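Long-range contacts in 3',5'-cyclic-nucleotide phosphodiesterase 1 (Saccharomyces cerevisiae, PDB 4OJV), which belongs to the class-II cyclic-nucleotide phosphodiesterases, zinc-binding members of the metallo-hydrolase clan in which two mixed beta sheets pack with flanking helices: residues 1-6 with 233-238; 7-12 with 45-50; 23-28 with 202-207; 81-86 with 353-358; 142-147 with 184-189. All coordinates share one frame; numbering follows the deposited sequence.

Contacts 2 and 3 are buried, contacts 1 and 5 partly buried, and contact 4 lies at the surface. Contacts 1 and 2 share strand 4-8, and contact 3 uses its sheet neighbour, strand 22-27. Contacts 1 and 3, with centres 8 Å apart, both join that sheet to the second sheet and meet through the Arg233-Asp205 salt bridge. Contact 2 is almost purely aliphatic and sulfur packing against a helix, whereas contact 3 is built on aromatic rings. Charges and bridging water dominate contact 4; contact 5 mixes apolar packing with a lysine and a water. Contacts 4 and 5 lie on opposite sides of the chain's centre, about 39 Å apart between centres.

Contact 1 of 5, residues 1-6 with 233-238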
# COMPACT_ATOMS: atom_id res chain seq x y z
N MET A 1 -17.41 16.45 27.09
CA MET A 1 -16.33 17.37 26.59
C MET A 1 -15.75 16.91 25.26
O MET A 1 -15.36 17.74 24.43
CB MET A 1 -15.22 17.52 27.64
CG MET A 1 -15.59 18.41 28.82
SD MET A 1 -14.29 18.54 30.06
CE MET A 1 -13.11 19.60 29.23
N VAL A 2 -15.68 15.60 25.06
CA VAL A 2 -15.19 15.02 23.80
C VAL A 2 -16.14 15.35 22.64
O VAL A 2 -17.35 15.15 22.74
CB VAL A 2 -14.95 13.50 23.91
CG1 VAL A 2 -14.75 12.87 22.54
CG2 VAL A 2 -13.75 13.23 24.79
N VAL A 3 -15.55 15.85 21.56
CA VAL A 3 -16.28 16.28 20.38
C VAL A 3 -15.93 15.43 19.16
O VAL A 3 -16.78 15.23 18.29
CB VAL A 3 -16.02 17.79 20.13
CG1 VAL A 3 -16.45 18.24 18.74
CG2 VAL A 3 -16.75 18.62 21.17
N PHE A 4 -14.68 14.96 19.09
CA PHE A 4 -14.18 14.25 17.90
C PHE A 4 -13.77 12.82 18.21
O PHE A 4 -13.16 12.55 19.25
CB PHE A 4 -12.95 14.97 17.34
CG PHE A 4 -13.22 16.38 16.88
CD1 PHE A 4 -13.77 16.63 15.63
CD2 PHE A 4 -12.90 17.47 17.70
CE1 PHE A 4 -14.01 17.92 15.20
CE2 PHE A 4 -13.13 18.77 17.27
CZ PHE A 4 -13.68 19.00 16.02
N GLU A 5 -14.06 11.92 17.28
CA GLU A 5 -13.47 10.58 17.28
C GLU A 5 -12.54 10.48 16.08
O GLU A 5 -12.96 10.73 14.94
CB GLU A 5 -14.54 9.49 17.22
CG GLU A 5 -15.39 9.42 18.47
CD GLU A 5 -16.53 8.41 18.40
OE1 GLU A 5 -17.31 8.35 19.37
OE2 GLU A 5 -16.63 7.68 17.39
N ILE A 6 -11.29 10.11 16.34
CA ILE A 6 -10.28 10.00 15.29
C ILE A 6 -9.79 8.56 15.24
O ILE A 6 -9.18 8.09 16.20
CB ILE A 6 -9.08 10.94 15.53
CG1 ILE A 6 -9.52 12.40 15.70
CG2 ILE A 6 -8.08 10.79 14.38
CD1 ILE A 6 -8.36 13.35 15.94
N ARG A 233 -18.93 23.45 14.73
CA ARG A 233 -19.55 24.76 14.87
C ARG A 233 -20.29 24.98 16.18
O ARG A 233 -20.24 26.09 16.73
CB ARG A 233 -20.43 25.09 13.67
CG ARG A 233 -19.62 25.51 12.46
CD ARG A 233 -20.50 26.12 11.39
NE ARG A 233 -21.51 25.17 10.93
CZ ARG A 233 -21.32 24.27 9.96
NH1 ARG A 233 -20.15 24.18 9.35
NH2 ARG A 233 -22.30 23.45 9.62
N LYS A 234 -20.91 23.94 16.71
CA LYS A 234 -21.67 24.08 17.97
C LYS A 234 -20.76 24.35 19.17
O LYS A 234 -20.93 25.34 19.88
CB LYS A 234 -22.53 22.84 18.24
CG LYS A 234 -23.35 22.94 19.52
CD LYS A 234 -24.15 21.67 19.79
CE LYS A 234 -25.10 21.87 20.96
NZ LYS A 234 -25.92 20.65 21.22
N SER A 235 -19.80 23.45 19.38
CA SER A 235 -18.90 23.52 20.53
C SER A 235 -17.77 24.52 20.35
O SER A 235 -17.17 24.97 21.32
CB SER A 235 -18.32 22.14 20.83
OG SER A 235 -17.39 21.77 19.82
N LYS A 236 -17.46 24.83 19.09
CA LYS A 236 -16.28 25.63 18.72
C LYS A 236 -14.96 24.88 18.92
O LYS A 236 -13.89 25.43 18.72
CB LYS A 236 -16.26 27.01 19.42
CG LYS A 236 -17.52 27.85 19.22
CD LYS A 236 -17.80 28.14 17.76
CE LYS A 236 -19.12 28.87 17.59
NZ LYS A 236 -19.63 28.74 16.19
N ASP A 237 -15.05 23.61 19.32
CA ASP A 237 -13.84 22.78 19.44
C ASP A 237 -13.25 22.45 18.07
O ASP A 237 -13.98 22.25 17.10
CB ASP A 237 -14.13 21.49 20.20
CG ASP A 237 -14.23 21.69 21.71
OD1 ASP A 237 -14.08 22.84 22.20
OD2 ASP A 237 -14.46 20.68 22.39
N CYS A 238 -11.93 22.41 18.02
CA CYS A 238 -11.19 22.16 16.79
C CYS A 238 -10.13 21.09 16.96
O CYS A 238 -9.59 20.89 18.05
CB CYS A 238 -10.46 23.43 16.34
SG CYS A 238 -11.52 24.85 16.08
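Val3 and Phe4, where the first strand of one sheet begins, pack on Ser235 and Asp237 in the connection between strands 222-232 and 238-242 of the other sheet. An ST turn shapes this connection: Asp237 N donates to Ser235 OG at 3.0 Å with an N-H...O angle of 158°, and Ser235 OG is also bonded to Asp232. The tight part is made by the buried Phe4 and Asp237, with Val3 beside them. Phe4 CZ lies 3.4 Å from Asp237 O, which sits at the ring edge near its plane, while neighbouring Val3 CG1 rests 3.6 Å above one ring face, displaced toward the rim. Val3 CG2, anti to the carbonyl carbon (CG1 has chi1 165°), reaches both polar groups, 3.5 Å from Ser235 OG and 3.3 Å from Asp237 OD2. That buried carboxylate gets its polar partners elsewhere, OD1 from His272 and OD2 from Lys274 in a salt bridge, so the valine methyl only packs beside it. The outer side is looser. The exposed Met1 approaches only with its backbone, O lying 3.7 Å from Asp237 OD2, and Lys236, its CB directed away, curls back on its own turn, where NZ donates to a lone pair of Arg233 O at 2.8 Å, in the carbonyl plane.

Contact 2 of 5, residues 7-12 with 45-50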
# COMPACT_ATOMS: atom_id res chain seq x y z
N THR A 7 -10.07 7.87 14.14
CA THR A 7 -9.58 6.51 13.95
C THR A 7 -8.25 6.59 13.20
O THR A 7 -8.20 7.10 12.09
CB THR A 7 -10.56 5.64 13.15
OG1 THR A 7 -11.89 5.79 13.66
CG2 THR A 7 -10.15 4.18 13.24
N ILE A 8 -7.19 6.07 13.81
CA ILE A 8 -5.88 6.06 13.18
C ILE A 8 -5.77 4.82 12.30
O ILE A 8 -5.56 3.72 12.81
CB ILE A 8 -4.74 6.08 14.21
CG1 ILE A 8 -4.96 7.19 15.25
CG2 ILE A 8 -3.39 6.21 13.51
CD1 ILE A 8 -4.87 8.59 14.73
N LEU A 9 -5.97 4.97 10.99
CA LEU A 9 -5.80 3.84 10.09
C LEU A 9 -4.34 3.62 9.75
O LEU A 9 -3.89 2.48 9.63
CB LEU A 9 -6.63 3.99 8.81
CG LEU A 9 -8.14 3.99 8.99
CD1 LEU A 9 -8.83 3.95 7.64
CD2 LEU A 9 -8.63 2.83 9.86
N GLY A 10 -3.60 4.71 9.59
CA GLY A 10 -2.19 4.61 9.25
C GLY A 10 -1.44 5.81 9.76
O GLY A 10 -1.88 6.96 9.61
N ALA A 11 -0.29 5.55 10.39
CA ALA A 11 0.56 6.61 10.90
C ALA A 11 2.03 6.35 10.57
O ALA A 11 2.92 6.96 11.16
CB ALA A 11 0.37 6.78 12.40
N ASN A 12 2.28 5.45 9.62
CA ASN A 12 3.62 5.06 9.21
C ASN A 12 4.19 6.06 8.20
O ASN A 12 3.53 6.35 7.20
CB ASN A 12 3.51 3.66 8.61
CG ASN A 12 4.78 3.14 8.00
OD1 ASN A 12 5.88 3.59 8.30
ND2 ASN A 12 4.63 2.17 7.11
N TYR A 45 -8.21 -2.14 3.96
CA TYR A 45 -7.47 -3.23 4.56
C TYR A 45 -7.39 -3.05 6.07
O TYR A 45 -7.57 -3.99 6.85
CB TYR A 45 -6.07 -3.33 3.94
CG TYR A 45 -5.31 -4.58 4.27
CD1 TYR A 45 -4.72 -4.75 5.52
CD2 TYR A 45 -5.16 -5.60 3.33
CE1 TYR A 45 -4.00 -5.90 5.83
CE2 TYR A 45 -4.44 -6.75 3.63
CZ TYR A 45 -3.87 -6.89 4.88
OH TYR A 45 -3.16 -8.03 5.18
N GLN A 46 -7.14 -1.81 6.49
CA GLN A 46 -6.99 -1.54 7.90
C GLN A 46 -8.33 -1.55 8.65
O GLN A 46 -8.41 -2.04 9.78
CB GLN A 46 -6.24 -0.22 8.12
CG GLN A 46 -5.84 0.07 9.57
CD GLN A 46 -5.20 -1.10 10.31
OE1 GLN A 46 -4.37 -1.83 9.77
NE2 GLN A 46 -5.59 -1.28 11.57
N LEU A 47 -9.38 -1.04 8.01
CA LEU A 47 -10.72 -1.17 8.57
C LEU A 47 -11.06 -2.63 8.83
O LEU A 47 -11.59 -2.97 9.90
CB LEU A 47 -11.76 -0.53 7.66
CG LEU A 47 -11.71 1.00 7.62
CD1 LEU A 47 -12.53 1.53 6.45
CD2 LEU A 47 -12.18 1.61 8.93
N ARG A 48 -10.74 -3.49 7.88
CA ARG A 48 -11.00 -4.92 8.04
C ARG A 48 -10.25 -5.50 9.24
O ARG A 48 -10.83 -6.28 10.02
CB ARG A 48 -10.62 -5.67 6.77
CG ARG A 48 -11.06 -7.13 6.77
CD ARG A 48 -10.78 -7.78 5.43
NE ARG A 48 -9.34 -7.84 5.18
CZ ARG A 48 -8.78 -8.24 4.05
NH1 ARG A 48 -9.52 -8.63 3.02
NH2 ARG A 48 -7.46 -8.25 3.95
N GLU A 49 -8.98 -5.14 9.40
CA GLU A 49 -8.18 -5.60 10.54
C GLU A 49 -8.82 -5.21 11.85
O GLU A 49 -8.87 -6.00 12.80
CB GLU A 49 -6.77 -5.02 10.47
CG GLU A 49 -5.86 -5.68 9.45
CD GLU A 49 -5.71 -7.18 9.67
OE1 GLU A 49 -5.40 -7.61 10.81
OE2 GLU A 49 -5.88 -7.92 8.69
N MET A 50 -9.31 -3.97 11.91
CA MET A 50 -9.89 -3.44 13.13
C MET A 50 -11.22 -4.12 13.44
O MET A 50 -11.55 -4.30 14.61
CB MET A 50 -10.03 -1.92 13.05
CG MET A 50 -8.68 -1.21 12.95
SD MET A 50 -8.79 0.59 12.83
CE MET A 50 -9.48 0.95 14.43
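Leu9 overlaps Met50 and Leu47 chiefly through CD2, which lies 3.7 Å from Met50 SD and 3.9 Å from Leu47 CD2. Leu9 belongs to a classic beta bulge, in which Leu9 and Gly10 together face Cys22 of the adjoining strand, and the chain turns a corner here against helix 44-53. The leucine crosses the methionine at about a right angle and Leu47 at a slant; CD2, not CB, makes the close approach to these two residues. Two residues back along the strand, Thr7 meets Met50, whose chain bends at chi3 (65°), which places CE 3.5 Å from Thr7 CG2, the two side chains running alongside with opposite senses. Tyr18 of the second subunit also packs on Gln46. Facing the bulge, Gln46 presents its aliphatic part: Leu9 O, buried and without a polar partner in the model, has Gln46 CG at 3.1 Å.

Contact 3 of 5, residues 23-28 with 202-207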
# COMPACT_ATOMS: atom_id res chain seq x y z
N PHE A 23 -6.32 9.16 8.49
CA PHE A 23 -7.08 9.30 9.73
C PHE A 23 -8.55 9.44 9.38
O PHE A 23 -8.90 10.19 8.48
CB PHE A 23 -6.59 10.53 10.50
CG PHE A 23 -5.10 10.64 10.58
CD1 PHE A 23 -4.34 9.69 11.27
CD2 PHE A 23 -4.44 11.68 9.95
CE1 PHE A 23 -2.96 9.79 11.31
CE2 PHE A 23 -3.06 11.78 10.00
CZ PHE A 23 -2.31 10.84 10.68
N ILE A 24 -9.42 8.70 10.06
CA ILE A 24 -10.86 8.83 9.89
C ILE A 24 -11.41 9.72 11.00
O ILE A 24 -11.03 9.58 12.16
CB ILE A 24 -11.55 7.44 9.92
CG1 ILE A 24 -11.01 6.52 8.83
CG2 ILE A 24 -13.07 7.57 9.88
CD1 ILE A 24 -11.19 7.05 7.43
N LEU A 25 -12.32 10.63 10.63
CA LEU A 25 -12.94 11.54 11.59
C LEU A 25 -14.45 11.39 11.58
O LEU A 25 -15.06 11.25 10.51
CB LEU A 25 -12.64 12.99 11.23
CG LEU A 25 -11.20 13.41 10.95
CD1 LEU A 25 -11.14 14.89 10.59
CD2 LEU A 25 -10.31 13.12 12.15
N LYS A 26 -15.05 11.47 12.77
CA LYS A 26 -16.50 11.61 12.90
C LYS A 26 -16.81 12.32 14.21
O LYS A 26 -15.97 12.36 15.11
CB LYS A 26 -17.21 10.25 12.83
CG LYS A 26 -16.86 9.30 13.98
CD LYS A 26 -17.65 8.00 13.93
CE LYS A 26 -19.09 8.13 14.41
NZ LYS A 26 -19.21 8.50 15.85
N PRO A 27 -18.02 12.87 14.34
CA PRO A 27 -18.42 13.42 15.63
C PRO A 27 -18.46 12.32 16.69
O PRO A 27 -18.79 11.17 16.39
CB PRO A 27 -19.84 13.94 15.36
CG PRO A 27 -19.88 14.20 13.89
CD PRO A 27 -19.05 13.09 13.31
N ALA A 28 -18.14 12.68 17.92
CA ALA A 28 -18.23 11.73 19.02
C ALA A 28 -19.67 11.25 19.22
O ALA A 28 -20.63 12.01 19.03
CB ALA A 28 -17.70 12.35 20.30
N PHE A 202 -21.18 16.52 8.30
CA PHE A 202 -21.03 16.94 9.69
C PHE A 202 -21.14 18.45 9.77
O PHE A 202 -20.76 19.15 8.84
CB PHE A 202 -19.69 16.49 10.29
CG PHE A 202 -19.39 15.02 10.11
CD1 PHE A 202 -20.39 14.05 10.19
CD2 PHE A 202 -18.08 14.60 9.91
CE1 PHE A 202 -20.09 12.70 10.03
CE2 PHE A 202 -17.77 13.26 9.76
CZ PHE A 202 -18.78 12.31 9.82
N PRO A 203 -21.65 18.97 10.91
CA PRO A 203 -21.80 20.42 11.10
C PRO A 203 -20.47 21.05 11.48
O PRO A 203 -20.32 21.65 12.56
CB PRO A 203 -22.84 20.52 12.22
CG PRO A 203 -22.65 19.27 13.01
CD PRO A 203 -22.26 18.20 12.01
N TRP A 204 -19.49 20.88 10.59
CA TRP A 204 -18.11 21.30 10.80
C TRP A 204 -17.63 22.23 9.73
O TRP A 204 -18.05 22.12 8.58
CB TRP A 204 -17.18 20.11 10.76
CG TRP A 204 -17.34 19.06 11.80
CD1 TRP A 204 -18.24 19.00 12.87
CD2 TRP A 204 -16.56 17.84 11.88
NE1 TRP A 204 -18.06 17.85 13.60
CE2 TRP A 204 -17.05 17.10 13.04
CE3 TRP A 204 -15.52 17.30 11.13
CZ2 TRP A 204 -16.52 15.87 13.41
CZ3 TRP A 204 -14.99 16.07 11.52
CH2 TRP A 204 -15.47 15.37 12.63
N ASP A 205 -16.74 23.13 10.11
CA ASP A 205 -15.96 23.90 9.16
C ASP A 205 -14.66 23.18 8.88
O ASP A 205 -14.11 22.52 9.76
CB ASP A 205 -15.62 25.29 9.71
CG ASP A 205 -16.84 26.14 10.00
OD1 ASP A 205 -17.88 25.99 9.33
OD2 ASP A 205 -16.72 27.01 10.89
N VAL A 206 -14.17 23.31 7.65
CA VAL A 206 -12.83 22.86 7.26
C VAL A 206 -12.06 24.05 6.71
O VAL A 206 -12.57 24.78 5.85
CB VAL A 206 -12.86 21.65 6.28
CG1 VAL A 206 -13.62 21.96 5.00
CG2 VAL A 206 -11.45 21.15 5.99
N ILE A 207 -10.85 24.25 7.22
CA ILE A 207 -10.03 25.40 6.84
C ILE A 207 -8.63 24.89 6.47
O ILE A 207 -7.89 24.45 7.35
CB ILE A 207 -9.93 26.46 7.98
CG1 ILE A 207 -11.23 26.56 8.79
CG2 ILE A 207 -9.53 27.80 7.38
CD1 ILE A 207 -11.12 27.39 10.06
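Pro27 lies on the Phe202 ring in a CH-pi contact: its CD is 3.4 Å from the ring centroid and only 9° off the normal, hence over the centre of the face. The same proline meets a second aromatic, CD standing 3.8 Å from Trp204 CZ2, so its pyrrolidine ring is shared by two flat side chains. The preceding residues touch the rings differently. Leu25 O is at the edge of the Phe202 ring, near its plane, 3.5 Å from CE2, and Leu25 CB is in plane at the indole edge, 3.9 Å from Trp204 CZ3. Lys26 adds backbone and CB contacts, its C atom lying 3.7 Å from Trp204 CZ2.

In the next shell, Phe202 CB sits 3.6 Å above one face of the Trp204 indole, offset toward the rim, and Pro203 between them centres an inverse gamma turn that returns the chain into strand 204-215. Phe4 meets Trp204 edge-to-face. Lys26 CG lies between the backbone N and the carbonyl carbon (chi1 64°), and the chain then bends; NZ donates to Pro27 O at 2.8 Å and forms a salt bridge with Glu5.

Segments 23-27 and 204-207 run at 147° to each other, nearer antiparallel than parallel, with axes 11.0 Å apart at closest, a separation filled by side chains. This is face-to-face packing of two sheets, consistent with the two-sheet core of the metallo-beta-lactamase-like fold.

Contact 4 of 5, residues 81-86 with 353-358; sequences DSKLNI and LGDLRI
Asp81 CG is anti to its backbone N (chi1 -178°), which sets it 3.6 Å from Arg357 CB, and Arg357 CG, anti to its own carbonyl carbon (chi1 -63°), comes 3.6 Å from Asp81 OD2; the carboxylate thus lies against the aliphatic root of the arginine. The two do not pair by charge. Asp81 OD2 instead accepts from Lys83 N at 3.0 Å, met from above the carboxylate plane, which makes an Asx turn within the type I turn 81-84. Lys83, extended beyond CG, carries CD over one face of the Arg357 guanidinium, 3.5 Å above its plane toward the rim.

Its NZ then lies 3.6 Å from Arg357 NH2, a like-charge approach that Asp355 probably eases: Arg357 NH2 donates to Asp355 OD2 at 3.0 Å and 170° in a salt bridge, and a water accepting from Lys83 NZ donates to Asp355 OD1 at 2.7 Å. A second water accepts from Ile358 N at 2.9 Å and donates to Asp81 OD1.

In the fold, this surface contact sets the loop before strand 86-88 on strand 357-360, an outermost strand of its sheet within this chain. Arg357 pairs by backbone with the neighbouring strand 321-325, helix 336-350 packs on Ile358, and its Arg345 binds Ile358 O.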
# COMPACT_ATOMS: atom_id res chain seq x y z
N ASP A 81 0.70 9.52 26.12
CA ASP A 81 0.52 10.26 27.36
C ASP A 81 -0.51 9.51 28.21
O ASP A 81 -1.50 9.00 27.69
CB ASP A 81 0.03 11.67 27.04
CG ASP A 81 -0.12 12.51 28.27
OD1 ASP A 81 0.91 13.03 28.74
OD2 ASP A 81 -1.26 12.64 28.74
N SER A 82 -0.28 9.47 29.52
CA SER A 82 -1.14 8.70 30.42
C SER A 82 -2.59 9.19 30.49
O SER A 82 -3.46 8.44 30.93
CB SER A 82 -0.54 8.67 31.83
OG SER A 82 -0.54 9.96 32.39
N LYS A 83 -2.84 10.42 30.06
CA LYS A 83 -4.18 10.99 30.11
C LYS A 83 -4.95 10.88 28.79
O LYS A 83 -6.10 11.30 28.70
CB LYS A 83 -4.13 12.45 30.58
CG LYS A 83 -3.66 12.59 32.02
CD LYS A 83 -3.59 14.03 32.47
CE LYS A 83 -3.09 14.12 33.91
NZ LYS A 83 -2.88 15.52 34.35
N LEU A 84 -4.31 10.30 27.78
CA LEU A 84 -4.94 10.21 26.46
C LEU A 84 -6.14 9.28 26.47
O LEU A 84 -6.06 8.14 26.92
CB LEU A 84 -3.92 9.73 25.42
CG LEU A 84 -4.44 9.66 23.99
CD1 LEU A 84 -4.73 11.06 23.45
CD2 LEU A 84 -3.42 8.93 23.12
N ASN A 85 -7.25 9.79 25.94
CA ASN A 85 -8.46 9.00 25.81
C ASN A 85 -8.38 8.22 24.50
O ASN A 85 -8.64 8.75 23.41
CB ASN A 85 -9.68 9.94 25.84
CG ASN A 85 -10.99 9.20 26.02
OD1 ASN A 85 -11.09 8.01 25.73
ND2 ASN A 85 -12.01 9.91 26.49
N ILE A 86 -8.02 6.95 24.61
CA ILE A 86 -7.75 6.08 23.47
C ILE A 86 -8.37 4.71 23.70
O ILE A 86 -8.42 4.22 24.84
CB ILE A 86 -6.22 5.97 23.22
CG1 ILE A 86 -5.89 5.11 21.99
CG2 ILE A 86 -5.49 5.49 24.48
CD1 ILE A 86 -4.43 5.20 21.58
N LEU A 353 7.19 24.47 28.05
CA LEU A 353 5.93 24.58 27.30
C LEU A 353 4.70 24.20 28.14
O LEU A 353 3.58 24.13 27.63
CB LEU A 353 5.98 23.76 26.00
CG LEU A 353 7.02 24.19 24.97
CD1 LEU A 353 7.01 23.24 23.78
CD2 LEU A 353 6.79 25.62 24.50
N GLY A 354 4.91 23.96 29.43
CA GLY A 354 3.80 23.64 30.32
C GLY A 354 3.32 22.21 30.20
O GLY A 354 4.06 21.32 29.77
N ASP A 355 2.06 21.99 30.57
CA ASP A 355 1.47 20.66 30.65
C ASP A 355 1.04 20.17 29.26
O ASP A 355 -0.14 19.87 29.02
CB ASP A 355 0.29 20.67 31.64
CG ASP A 355 -0.26 19.28 31.92
OD1 ASP A 355 0.45 18.28 31.69
OD2 ASP A 355 -1.43 19.20 32.37
N LEU A 356 2.01 20.11 28.36
CA LEU A 356 1.83 19.62 27.01
C LEU A 356 1.79 18.10 27.05
O LEU A 356 2.62 17.47 27.71
CB LEU A 356 3.02 20.11 26.17
CG LEU A 356 3.05 19.84 24.67
CD1 LEU A 356 1.88 20.51 23.98
CD2 LEU A 356 4.37 20.33 24.10
N ARG A 357 0.81 17.50 26.36
CA ARG A 357 0.60 16.06 26.40
C ARG A 357 0.91 15.46 25.04
O ARG A 357 0.18 15.69 24.07
CB ARG A 357 -0.82 15.74 26.83
CG ARG A 357 -1.11 16.24 28.24
CD ARG A 357 -2.56 16.57 28.45
NE ARG A 357 -2.74 17.19 29.76
CZ ARG A 357 -3.85 17.11 30.48
NH1 ARG A 357 -4.89 16.43 30.02
NH2 ARG A 357 -3.90 17.71 31.66
N ILE A 358 2.02 14.73 24.97
CA ILE A 358 2.54 14.21 23.71
C ILE A 358 2.34 12.70 23.65
O ILE A 358 2.70 11.98 24.59
CB ILE A 358 4.03 14.58 23.50
CG1 ILE A 358 4.26 16.08 23.77
CG2 ILE A 358 4.48 14.18 22.10
CD1 ILE A 358 5.71 16.52 23.65
O HOH W 1 3.63 13.96 27.20
O HOH W 2 -0.67 15.99 32.50

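Contact 5 of 5, residues 142-147 with 184-189; sequences PSIYEQ and RKLKLK
Ile144 and Lys185 bring the two backbones closest, with CA atoms 6.8 Å apart. Residues 142-144 lie in a 3-10 segment, where Tyr145 N bonds Pro142 O at 3.0 Å, while 184-185 lead into strand 186-190.

Ile144 CG2 presses on Lys185 CB at 3.3 Å, tighter than usual carbon packing. The other branch of the isoleucine crosses Leu186 at about a right angle, Ile144 CD1 lying 3.9 Å from Leu186 CD1. Lys185 is extended beyond CG and runs by Tyr145, with its CD 3.9 Å from Tyr145 CD1. At the far end Lys185 NZ makes a weak hydrogen bond to Gln147 O at 3.1 Å. A water completes the link: it accepts from Lys185 N at 3.0 Å and, in the plane of the Tyr145 ring at its edge, bonds Tyr145 OH at 2.9 Å. Aliphatic contact thus holds the inner part, and polar bridges the outer.

Strand 186-190 is an outermost strand of its sheet within this chain, parallel to its neighbour 153-157, with helix 159-169 packed on Leu188. The contact therefore lays the loop after helix 135-140 against the start of the second strand of the beta-alpha-beta crossover formed by strand 153-157, helix 159-169 and strand 186-190.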
# COMPACT_ATOMS: atom_id res chain seq x y z
N PRO A 142 -12.21 1.33 -6.68
CA PRO A 142 -13.21 0.58 -7.47
C PRO A 142 -14.36 0.01 -6.63
O PRO A 142 -15.40 -0.35 -7.19
CB PRO A 142 -12.38 -0.54 -8.12
CG PRO A 142 -10.99 0.03 -8.17
CD PRO A 142 -10.85 0.80 -6.90
N SER A 143 -14.21 -0.02 -5.31
CA SER A 143 -15.32 -0.43 -4.43
C SER A 143 -16.57 0.42 -4.65
O SER A 143 -17.68 -0.03 -4.39
CB SER A 143 -14.92 -0.38 -2.96
OG SER A 143 -14.68 0.96 -2.53
N ILE A 144 -16.39 1.65 -5.12
CA ILE A 144 -17.51 2.56 -5.34
C ILE A 144 -18.50 1.99 -6.38
O ILE A 144 -19.66 2.38 -6.38
CB ILE A 144 -17.01 3.97 -5.76
CG1 ILE A 144 -16.18 4.60 -4.64
CG2 ILE A 144 -18.17 4.89 -6.08
CD1 ILE A 144 -15.17 5.64 -5.11
N TYR A 145 -18.05 1.06 -7.22
CA TYR A 145 -18.90 0.50 -8.29
C TYR A 145 -19.56 -0.83 -7.95
O TYR A 145 -20.10 -1.50 -8.85
CB TYR A 145 -18.09 0.32 -9.56
CG TYR A 145 -17.51 1.60 -10.06
CD1 TYR A 145 -18.34 2.63 -10.50
CD2 TYR A 145 -16.14 1.79 -10.08
CE1 TYR A 145 -17.81 3.82 -10.95
CE2 TYR A 145 -15.59 2.97 -10.53
CZ TYR A 145 -16.43 3.98 -10.97
OH TYR A 145 -15.89 5.16 -11.42
N GLU A 146 -19.52 -1.21 -6.68
CA GLU A 146 -20.17 -2.45 -6.25
C GLU A 146 -21.70 -2.47 -6.35
O GLU A 146 -22.30 -3.55 -6.32
CB GLU A 146 -19.73 -2.80 -4.83
CG GLU A 146 -18.43 -3.59 -4.79
CD GLU A 146 -18.52 -4.94 -5.48
OE1 GLU A 146 -19.64 -5.49 -5.60
OE2 GLU A 146 -17.47 -5.45 -5.91
N GLN A 147 -22.32 -1.30 -6.48
CA GLN A 147 -23.79 -1.20 -6.46
C GLN A 147 -24.34 -0.06 -7.32
O GLN A 147 -23.64 0.92 -7.58
CB GLN A 147 -24.32 -1.09 -5.02
CG GLN A 147 -23.80 0.10 -4.23
CD GLN A 147 -22.35 -0.06 -3.80
OE1 GLN A 147 -22.01 -0.96 -3.04
NE2 GLN A 147 -21.50 0.83 -4.28
N ARG A 184 -20.14 9.87 -12.12
CA ARG A 184 -19.46 10.82 -11.22
C ARG A 184 -19.46 10.34 -9.77
O ARG A 184 -19.63 11.12 -8.83
CB ARG A 184 -20.04 12.24 -11.35
CG ARG A 184 -20.05 12.80 -12.77
CD ARG A 184 -18.64 12.96 -13.34
NE ARG A 184 -18.63 13.31 -14.76
CZ ARG A 184 -18.47 14.54 -15.24
NH1 ARG A 184 -18.31 15.57 -14.42
NH2 ARG A 184 -18.47 14.75 -16.55
N LYS A 185 -19.26 9.03 -9.60
CA LYS A 185 -19.20 8.41 -8.28
C LYS A 185 -17.89 8.73 -7.55
O LYS A 185 -17.81 8.56 -6.33
CB LYS A 185 -19.41 6.89 -8.39
CG LYS A 185 -20.79 6.44 -8.84
CD LYS A 185 -20.94 4.93 -8.75
CE LYS A 185 -22.04 4.40 -9.67
NZ LYS A 185 -22.29 2.94 -9.47
N LEU A 186 -16.88 9.16 -8.29
CA LEU A 186 -15.64 9.69 -7.72
C LEU A 186 -15.39 11.06 -8.32
O LEU A 186 -15.32 11.19 -9.54
CB LEU A 186 -14.45 8.77 -8.00
CG LEU A 186 -13.16 9.13 -7.25
CD1 LEU A 186 -13.32 9.03 -5.74
CD2 LEU A 186 -12.01 8.26 -7.72
N LYS A 187 -15.27 12.07 -7.46
CA LYS A 187 -15.06 13.45 -7.90
C LYS A 187 -13.83 14.05 -7.26
O LYS A 187 -13.52 13.74 -6.11
CB LYS A 187 -16.27 14.31 -7.52
CG LYS A 187 -17.54 14.01 -8.30
CD LYS A 187 -18.63 15.00 -7.91
CE LYS A 187 -19.97 14.63 -8.52
NZ LYS A 187 -20.59 13.46 -7.84
N LEU A 188 -13.14 14.91 -7.99
CA LEU A 188 -12.04 15.74 -7.47
C LEU A 188 -12.52 17.17 -7.33
O LEU A 188 -13.06 17.73 -8.30
CB LEU A 188 -10.84 15.71 -8.41
CG LEU A 188 -10.05 14.41 -8.56
CD1 LEU A 188 -9.10 14.47 -9.73
CD2 LEU A 188 -9.26 14.15 -7.29
N LYS A 189 -12.34 17.77 -6.15
CA LYS A 189 -12.77 19.14 -5.92
C LYS A 189 -11.70 19.95 -5.21
O LYS A 189 -11.07 19.49 -4.25
CB LYS A 189 -14.08 19.17 -5.14
CG LYS A 189 -15.28 18.67 -5.93
CD LYS A 189 -16.58 18.89 -5.19
CE LYS A 189 -17.73 18.20 -5.90
NZ LYS A 189 -19.03 18.53 -5.25
O HOH W 3 -18.02 7.10 -11.59